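Surface layer protein (Geobacillus stearothermophilus, PDB 4UJ7) binds calcium ions through this two-domain fragment and probably self-assembles into the crystalline surface layer that coats the bacterial cell. Local coordinates at residues 53-58 with 85-90; 60-65 with 78-83. All coordinates share one frame; numbering follows the deposited sequence.

Contact 1: residues 53-58 with 85-90; sequences VTSDKT and GSTTIT
Asp56 reaches over to Thr88 and Thr90 with a single carboxylate oxygen. Its OD2 accepts from Thr88 OG1 at 2.6 Å and from Thr90 OG1 at 2.9 Å. Thr90 OG1 meets the syn lone pair, and its side chain crosses that of Asp56 at about a right angle. Thr88 OG1 comes in on the anti side, 24° out of the carboxylate plane. It sits between its own backbone N and carbonyl carbon (chi1 72°), where it can meet the acid. Thr90 OG1 is used both ways, since it also accepts from Lys99 NZ of strand 96-105. That NZ makes a long, weak ion pair with Asp56 OD2. Its charge, though distant, may favour the carboxylate form. Asp56 OD2 also lies 3.0 Å from Thr88 O, but these are two acceptors with no bond between them. Thr88 O is served by Asp56 N instead. Asp56 is deposited in two conformers, and this grip describes one of them.

The pairing is antiparallel and lies in the first of the two Big2-type immunoglobulin-like domains of this fragment. Strand 52-55 is an outermost strand of its sheet within the chain. Thr54 and Thr90 form a hydrogen-bonded pair, with Thr54 N to Thr90 O at 3.0 Å and Thr90 N to Thr54 O at 2.8 Å. A water donates to Thr90 O and also bonds Thr54 OG1 in the conformer described. Ser55 and Ile89 form a non-hydrogen-bonded pair facing the domain interior, where Ile89 CD1 lies 4.0 Å from Ser55 CB. Ser55 OG stands anti to its own N (chi1 171°) and accepts from Lys57 N at 3.3 Å, closing an ST turn. The same hydroxyl is hydrogen-bonded to Ala61 O. Thr87 OG1 packs 3.3 Å from Lys57 CB; its angle to Lys57 N is too poor for a hydrogen bond.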
ATOM      1  N   VAL A  53      14.424   1.308  -9.874  1.00 15.08           N
ATOM      2  CA  VAL A  53      14.667   1.224  -8.441  1.00 15.94           C
ATOM      3  C   VAL A  53      15.832   0.278  -8.209  1.00 16.13           C
ATOM      4  O   VAL A  53      15.876  -0.834  -8.771  1.00 17.51           O
ATOM      5  CB  VAL A  53      13.427   0.773  -7.605  1.00 17.04           C
ATOM      6  CG1 VAL A  53      12.320   1.811  -7.719  1.00 19.01           C
ATOM      7  CG2 VAL A  53      12.950  -0.628  -8.008  1.00 16.95           C
ATOM      8  N   THR A  54      16.771   0.735  -7.395  1.00 16.93           N
ATOM      9  CA  THR A  54      17.966  -0.035  -7.070  0.50 17.32           C
ATOM     10  C   THR A  54      18.317   0.136  -5.604  1.00 17.99           C
ATOM     11  O   THR A  54      18.226   1.236  -5.044  1.00 19.09           O
ATOM     12  CB  THR A  54      19.199   0.405  -7.896  0.50 17.95           C
ATOM     13  OG1 THR A  54      19.418   1.811  -7.742  0.50 18.21           O
ATOM     14  CG2 THR A  54      19.045   0.057  -9.370  0.50 18.40           C
ATOM     15  N   SER A  55      18.706  -0.967  -4.980  1.00 17.55           N
ATOM     16  CA  SER A  55      19.237  -0.947  -3.627  1.00 19.02           C
ATOM     17  C   SER A  55      20.739  -0.819  -3.739  1.00 21.34           C
ATOM     18  O   SER A  55      21.373  -1.506  -4.546  1.00 21.73           O
ATOM     19  CB  SER A  55      18.908  -2.234  -2.891  1.00 17.82           C
ATOM     20  OG  SER A  55      19.617  -2.270  -1.671  1.00 17.22           O
ATOM     21  N   ASP A  56      21.311   0.016  -2.896  0.50 22.52           N
ATOM     22  CA  ASP A  56      22.723   0.254  -2.993  0.50 23.88           C
ATOM     23  C   ASP A  56      23.532  -0.742  -2.142  0.50 24.56           C
ATOM     24  O   ASP A  56      24.760  -0.678  -2.112  0.50 25.54           O
ATOM     25  CB  ASP A  56      22.991   1.741  -2.751  0.50 25.44           C
ATOM     26  CG  ASP A  56      22.233   2.624  -3.764  0.50 26.21           C
ATOM     27  OD1 ASP A  56      22.567   2.573  -4.968  0.50 26.96           O
ATOM     28  OD2 ASP A  56      21.287   3.347  -3.379  0.50 25.99           O
ATOM     29  N   LYS A  57      22.823  -1.690  -1.510  1.00 24.36           N
ATOM     30  CA  LYS A  57      23.404  -2.838  -0.796  1.00 23.94           C
ATOM     31  C   LYS A  57      22.390  -4.007  -0.729  1.00 22.77           C
ATOM     32  O   LYS A  57      21.606  -4.135   0.230  1.00 21.28           O
ATOM     33  CB  LYS A  57      23.846  -2.412   0.606  1.00 27.76           C
ATOM     34  CG  LYS A  57      25.291  -2.727   0.953  1.00 32.44           C
ATOM     35  CD  LYS A  57      25.710  -2.010   2.231  1.00 36.02           C
ATOM     36  CE  LYS A  57      27.221  -1.823   2.312  1.00 38.39           C
ATOM     37  NZ  LYS A  57      27.715  -0.795   1.347  1.00 41.22           N
ATOM     38  N   THR A  58      22.405  -4.861  -1.750  1.00 21.06           N
ATOM     39  CA  THR A  58      21.422  -5.947  -1.845  1.00 21.53           C
ATOM     40  C   THR A  58      21.543  -7.006  -0.740  1.00 21.62           C
ATOM     41  O   THR A  58      20.581  -7.720  -0.453  1.00 22.18           O
ATOM     42  CB  THR A  58      21.409  -6.622  -3.234  1.00 21.06           C
ATOM     43  OG1 THR A  58      22.737  -7.055  -3.567  1.00 22.45           O
ATOM     44  CG2 THR A  58      20.903  -5.670  -4.310  1.00 21.40           C
ATOM     45  N   GLY A  85      21.194  -3.925   8.921  1.00 26.85           N
ATOM     46  CA  GLY A  85      22.058  -2.916   8.333  1.00 25.60           C
ATOM     47  C   GLY A  85      21.263  -1.744   7.799  1.00 25.10           C
ATOM     48  O   GLY A  85      20.033  -1.746   7.848  1.00 24.63           O
ATOM     49  N   SER A  86      21.977  -0.739   7.309  1.00 25.07           N
ATOM     50  CA  SER A  86      21.373   0.420   6.678  1.00 26.44           C
ATOM     51  C   SER A  86      21.834   0.547   5.240  1.00 26.52           C
ATOM     52  O   SER A  86      22.968   0.183   4.905  1.00 26.61           O
ATOM     53  CB  SER A  86      21.729   1.692   7.448  1.00 29.56           C
ATOM     54  OG  SER A  86      21.142   1.666   8.733  1.00 33.00           O
ATOM     55  N   THR A  87      20.949   1.057   4.383  1.00 23.80           N
ATOM     56  CA  THR A  87      21.288   1.333   2.990  1.00 24.02           C
ATOM     57  C   THR A  87      20.336   2.375   2.401  1.00 22.83           C
ATOM     58  O   THR A  87      19.672   3.091   3.144  1.00 22.10           O
ATOM     59  CB  THR A  87      21.372   0.041   2.125  1.00 24.08           C
ATOM     60  OG1 THR A  87      21.971   0.352   0.862  1.00 25.28           O
ATOM     61  CG2 THR A  87      20.000  -0.601   1.910  1.00 23.60           C
ATOM     62  N   THR A  88      20.298   2.491   1.077  1.00 22.08           N
ATOM     63  CA  THR A  88      19.409   3.436   0.410  1.00 22.46           C
ATOM     64  C   THR A  88      18.787   2.766  -0.826  1.00 20.00           C
ATOM     65  O   THR A  88      19.432   1.897  -1.445  1.00 20.92           O
ATOM     66  CB  THR A  88      20.130   4.763   0.035  1.00 24.16           C
ATOM     67  OG1 THR A  88      21.041   4.550  -1.040  1.00 25.28           O
ATOM     68  CG2 THR A  88      20.932   5.327   1.225  1.00 25.65           C
ATOM     69  N   ILE A  89      17.536   3.103  -1.126  1.00 19.18           N
ATOM     70  CA  ILE A  89      16.891   2.798  -2.409  1.00 18.24           C
ATOM     71  C   ILE A  89      17.016   4.040  -3.296  1.00 17.41           C
ATOM     72  O   ILE A  89      16.570   5.143  -2.925  1.00 17.55           O
ATOM     73  CB  ILE A  89      15.369   2.454  -2.305  1.00 18.60           C
ATOM     74  CG1 ILE A  89      15.053   1.273  -1.367  1.00 19.79           C
ATOM     75  CG2 ILE A  89      14.768   2.187  -3.695  1.00 19.39           C
ATOM     76  CD1 ILE A  89      15.944   0.049  -1.531  1.00 19.26           C
ATOM     77  N   THR A  90      17.619   3.872  -4.464  1.00 16.21           N
ATOM     78  CA  THR A  90      17.693   4.950  -5.435  1.00 16.22           C
ATOM     79  C   THR A  90      16.595   4.754  -6.467  1.00 16.56           C
ATOM     80  O   THR A  90      16.500   3.697  -7.106  1.00 16.34           O
ATOM     81  CB  THR A  90      19.087   5.027  -6.112  1.00 17.40           C
ATOM     82  OG1 THR A  90      20.091   5.264  -5.118  1.00 18.75           O
ATOM     83  CG2 THR A  90      19.122   6.135  -7.162  1.00 19.09           C
TER
HETATM   84  O   HOH W   1      17.807   3.300  -9.749  1.00 18.46           O

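Contact 2: residues 60-65 with 78-83; sequences TATVSV and TVNGVA
The beta hairpin of strands 61-65 and 74-81 forms one edge of an antiparallel sheet in a Big2-type domain. Strand 61-65 is an outermost strand of that sheet within the chain. Thr62 with Asn80 and Ser64 with Thr78 are its hydrogen-bonded pairs here. Asn80 N gives a nearly straight bond to Thr62 O at 2.8 Å, and Thr78 N reaches Ser64 O at 2.9 Å. The return bonds run from Thr62 N to Asn80 O and from Ser64 N to Thr78 O.

A side-chain bond adds to the first pair. Asn80 ND2 donates to Thr62 OG1 at 3.2 Å, with OG1 17° out of the amide plane. Thr62 OG1 lies between its own N and carbonyl carbon (chi1 60°) and also packs 3.3 Å from Asn80 CB.

The other face is apolar. Val79 CG1 touches Ala61 CB at 4.0 Å, and Val79 CG2 meets Val63 CG2 at 4.2 Å. Val102 and Ile89 of the facing sheet also pack on Val79.

Past Gly81 the pairing is irregular. Thr60 O accepts from Val82 N at 2.9 Å and Ala83 N at 3.1 Å, both from the same face of its plane. This resembles a classic beta bulge. Thr62, Ser64, Thr78 and Asn80 put polar side chains on one face, while Ala61, Val63 and Val79 line the other: an amphipathic hairpin with its apolar side turned to the domain interior.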
ATOM      1  N   THR A  60      21.766  -6.250   2.281  1.00 21.42           N
ATOM      2  CA  THR A  60      20.973  -5.638   3.354  1.00 19.93           C
ATOM      3  C   THR A  60      19.481  -5.632   3.012  1.00 18.52           C
ATOM      4  O   THR A  60      18.667  -6.088   3.810  1.00 17.41           O
ATOM      5  CB  THR A  60      21.462  -4.210   3.675  1.00 21.05           C
ATOM      6  OG1 THR A  60      22.835  -4.269   4.095  1.00 23.03           O
ATOM      7  CG2 THR A  60      20.623  -3.580   4.798  1.00 21.02           C
ATOM      8  N   ALA A  61      19.146  -5.126   1.824  1.00 17.83           N
ATOM      9  CA  ALA A  61      17.749  -5.056   1.373  1.00 16.58           C
ATOM     10  C   ALA A  61      17.671  -5.170  -0.137  1.00 15.47           C
ATOM     11  O   ALA A  61      18.524  -4.652  -0.842  1.00 15.41           O
ATOM     12  CB  ALA A  61      17.094  -3.738   1.806  1.00 17.87           C
ATOM     13  N   THR A  62      16.627  -5.834  -0.620  1.00 15.43           N
ATOM     14  CA  THR A  62      16.328  -5.833  -2.053  1.00 16.06           C
ATOM     15  C   THR A  62      15.057  -5.049  -2.352  1.00 15.22           C
ATOM     16  O   THR A  62      14.277  -4.742  -1.438  1.00 15.26           O
ATOM     17  CB  THR A  62      16.196  -7.251  -2.635  1.00 16.68           C
ATOM     18  OG1 THR A  62      15.147  -7.941  -1.964  1.00 17.70           O
ATOM     19  CG2 THR A  62      17.497  -8.031  -2.457  1.00 17.36           C
ATOM     20  N   VAL A  63      14.847  -4.732  -3.625  1.00 14.89           N
ATOM     21  CA  VAL A  63      13.771  -3.819  -3.992  1.00 14.97           C
ATOM     22  C   VAL A  63      13.140  -4.184  -5.331  1.00 15.15           C
ATOM     23  O   VAL A  63      13.807  -4.735  -6.221  1.00 17.00           O
ATOM     24  CB  VAL A  63      14.275  -2.357  -3.993  1.00 14.87           C
ATOM     25  CG1 VAL A  63      15.252  -2.105  -5.138  1.00 15.46           C
ATOM     26  CG2 VAL A  63      13.111  -1.374  -4.034  1.00 15.25           C
ATOM     27  N   SER A  64      11.843  -3.903  -5.466  1.00 14.55           N
ATOM     28  CA  SER A  64      11.156  -4.086  -6.728  1.00 14.02           C
ATOM     29  C   SER A  64      10.098  -3.005  -6.875  1.00 13.55           C
ATOM     30  O   SER A  64       9.805  -2.285  -5.915  1.00 13.45           O
ATOM     31  CB  SER A  64      10.521  -5.475  -6.799  1.00 13.93           C
ATOM     32  OG  SER A  64       9.551  -5.628  -5.774  1.00 16.02           O
ATOM     33  N   VAL A  65       9.566  -2.852  -8.079  1.00 13.05           N
ATOM     34  CA  VAL A  65       8.585  -1.802  -8.360  1.00 13.57           C
ATOM     35  C   VAL A  65       7.428  -2.345  -9.180  1.00 13.21           C
ATOM     36  O   VAL A  65       7.609  -3.176 -10.094  1.00 13.91           O
ATOM     37  CB  VAL A  65       9.250  -0.560  -9.023  1.00 13.15           C
ATOM     38  CG1 VAL A  65       9.952  -0.900 -10.336  1.00 13.42           C
ATOM     39  CG2 VAL A  65       8.248   0.568  -9.240  1.00 13.93           C
ATOM     40  N   THR A  78       8.432  -1.958  -3.372  1.00 12.66           N
ATOM     41  CA  THR A  78       8.509  -2.950  -2.286  1.00 13.90           C
ATOM     42  C   THR A  78       9.946  -3.156  -1.861  1.00 14.44           C
ATOM     43  O   THR A  78      10.814  -3.383  -2.705  1.00 15.12           O
ATOM     44  CB  THR A  78       7.906  -4.298  -2.732  1.00 14.39           C
ATOM     45  OG1 THR A  78       6.517  -4.099  -2.988  1.00 15.24           O
ATOM     46  CG2 THR A  78       8.077  -5.368  -1.644  1.00 15.41           C
ATOM     47  N   VAL A  79      10.206  -3.068  -0.556  1.00 14.85           N
ATOM     48  CA  VAL A  79      11.535  -3.279   0.007  1.00 15.08           C
ATOM     49  C   VAL A  79      11.533  -4.535   0.882  1.00 15.27           C
ATOM     50  O   VAL A  79      10.697  -4.687   1.771  1.00 16.20           O
ATOM     51  CB  VAL A  79      12.019  -2.038   0.826  1.00 14.59           C
ATOM     52  CG1 VAL A  79      13.382  -2.289   1.476  1.00 15.52           C
ATOM     53  CG2 VAL A  79      12.013  -0.766  -0.029  1.00 15.88           C
ATOM     54  N   ASN A  80      12.472  -5.450   0.611  1.00 15.90           N
ATOM     55  CA  ASN A  80      12.612  -6.695   1.357  1.00 17.09           C
ATOM     56  C   ASN A  80      13.812  -6.621   2.285  1.00 16.73           C
ATOM     57  O   ASN A  80      14.940  -6.397   1.827  1.00 18.08           O
ATOM     58  CB  ASN A  80      12.777  -7.860   0.368  1.00 17.69           C
ATOM     59  CG  ASN A  80      11.655  -7.910  -0.670  1.00 21.21           C
ATOM     60  OD1 ASN A  80      10.505  -8.201  -0.334  1.00 23.28           O
ATOM     61  ND2 ASN A  80      11.985  -7.630  -1.940  1.00 22.16           N
ATOM     62  N   GLY A  81      13.568  -6.763   3.588  1.00 18.21           N
ATOM     63  CA  GLY A  81      14.644  -6.758   4.589  1.00 18.65           C
ATOM     64  C   GLY A  81      15.361  -8.098   4.597  1.00 19.30           C
ATOM     65  O   GLY A  81      14.778  -9.118   4.966  1.00 20.57           O
ATOM     66  N   VAL A  82      16.610  -8.093   4.132  1.00 20.08           N
ATOM     67  CA  VAL A  82      17.398  -9.336   3.988  1.00 22.57           C
ATOM     68  C   VAL A  82      18.330  -9.579   5.181  1.00 23.37           C
ATOM     69  O   VAL A  82      18.352 -10.685   5.727  1.00 25.01           O
ATOM     70  CB  VAL A  82      18.185  -9.346   2.651  1.00 23.28           C
ATOM     71  CG1 VAL A  82      19.141 -10.536   2.580  1.00 25.24           C
ATOM     72  CG2 VAL A  82      17.221  -9.364   1.465  1.00 24.48           C
ATOM     73  N   ALA A  83      19.091  -8.560   5.572  1.00 23.89           N
ATOM     74  CA  ALA A  83      19.980  -8.642   6.746  1.00 25.34           C
ATOM     75  C   ALA A  83      20.092  -7.307   7.475  1.00 25.27           C
ATOM     76  O   ALA A  83      19.993  -6.243   6.863  1.00 25.04           O
ATOM     77  CB  ALA A  83      21.363  -9.136   6.333  1.00 25.66           C
TER

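Contacts 1 and 2 lie in the same Big2-type domain, their centres about 8 Å apart. Contact 2 is nested within the chain loop that contact 1 closes: strand 52-55 leads into 61-65, and 74-81 leads into 85-93. Contact 1 lies in the mixed sheet and contact 2 in the antiparallel one, and each includes a strand that is outermost there within the chain. The two sheets pack face to face as a beta sandwich. Val53 CG2 lies 3.8 Å from Val65 CG1 across them. Both contacts lie away from the calcium sites, all of whose ligands fall in the second domain of the fragment. They join strands within each sheet and pack one sheet on the other.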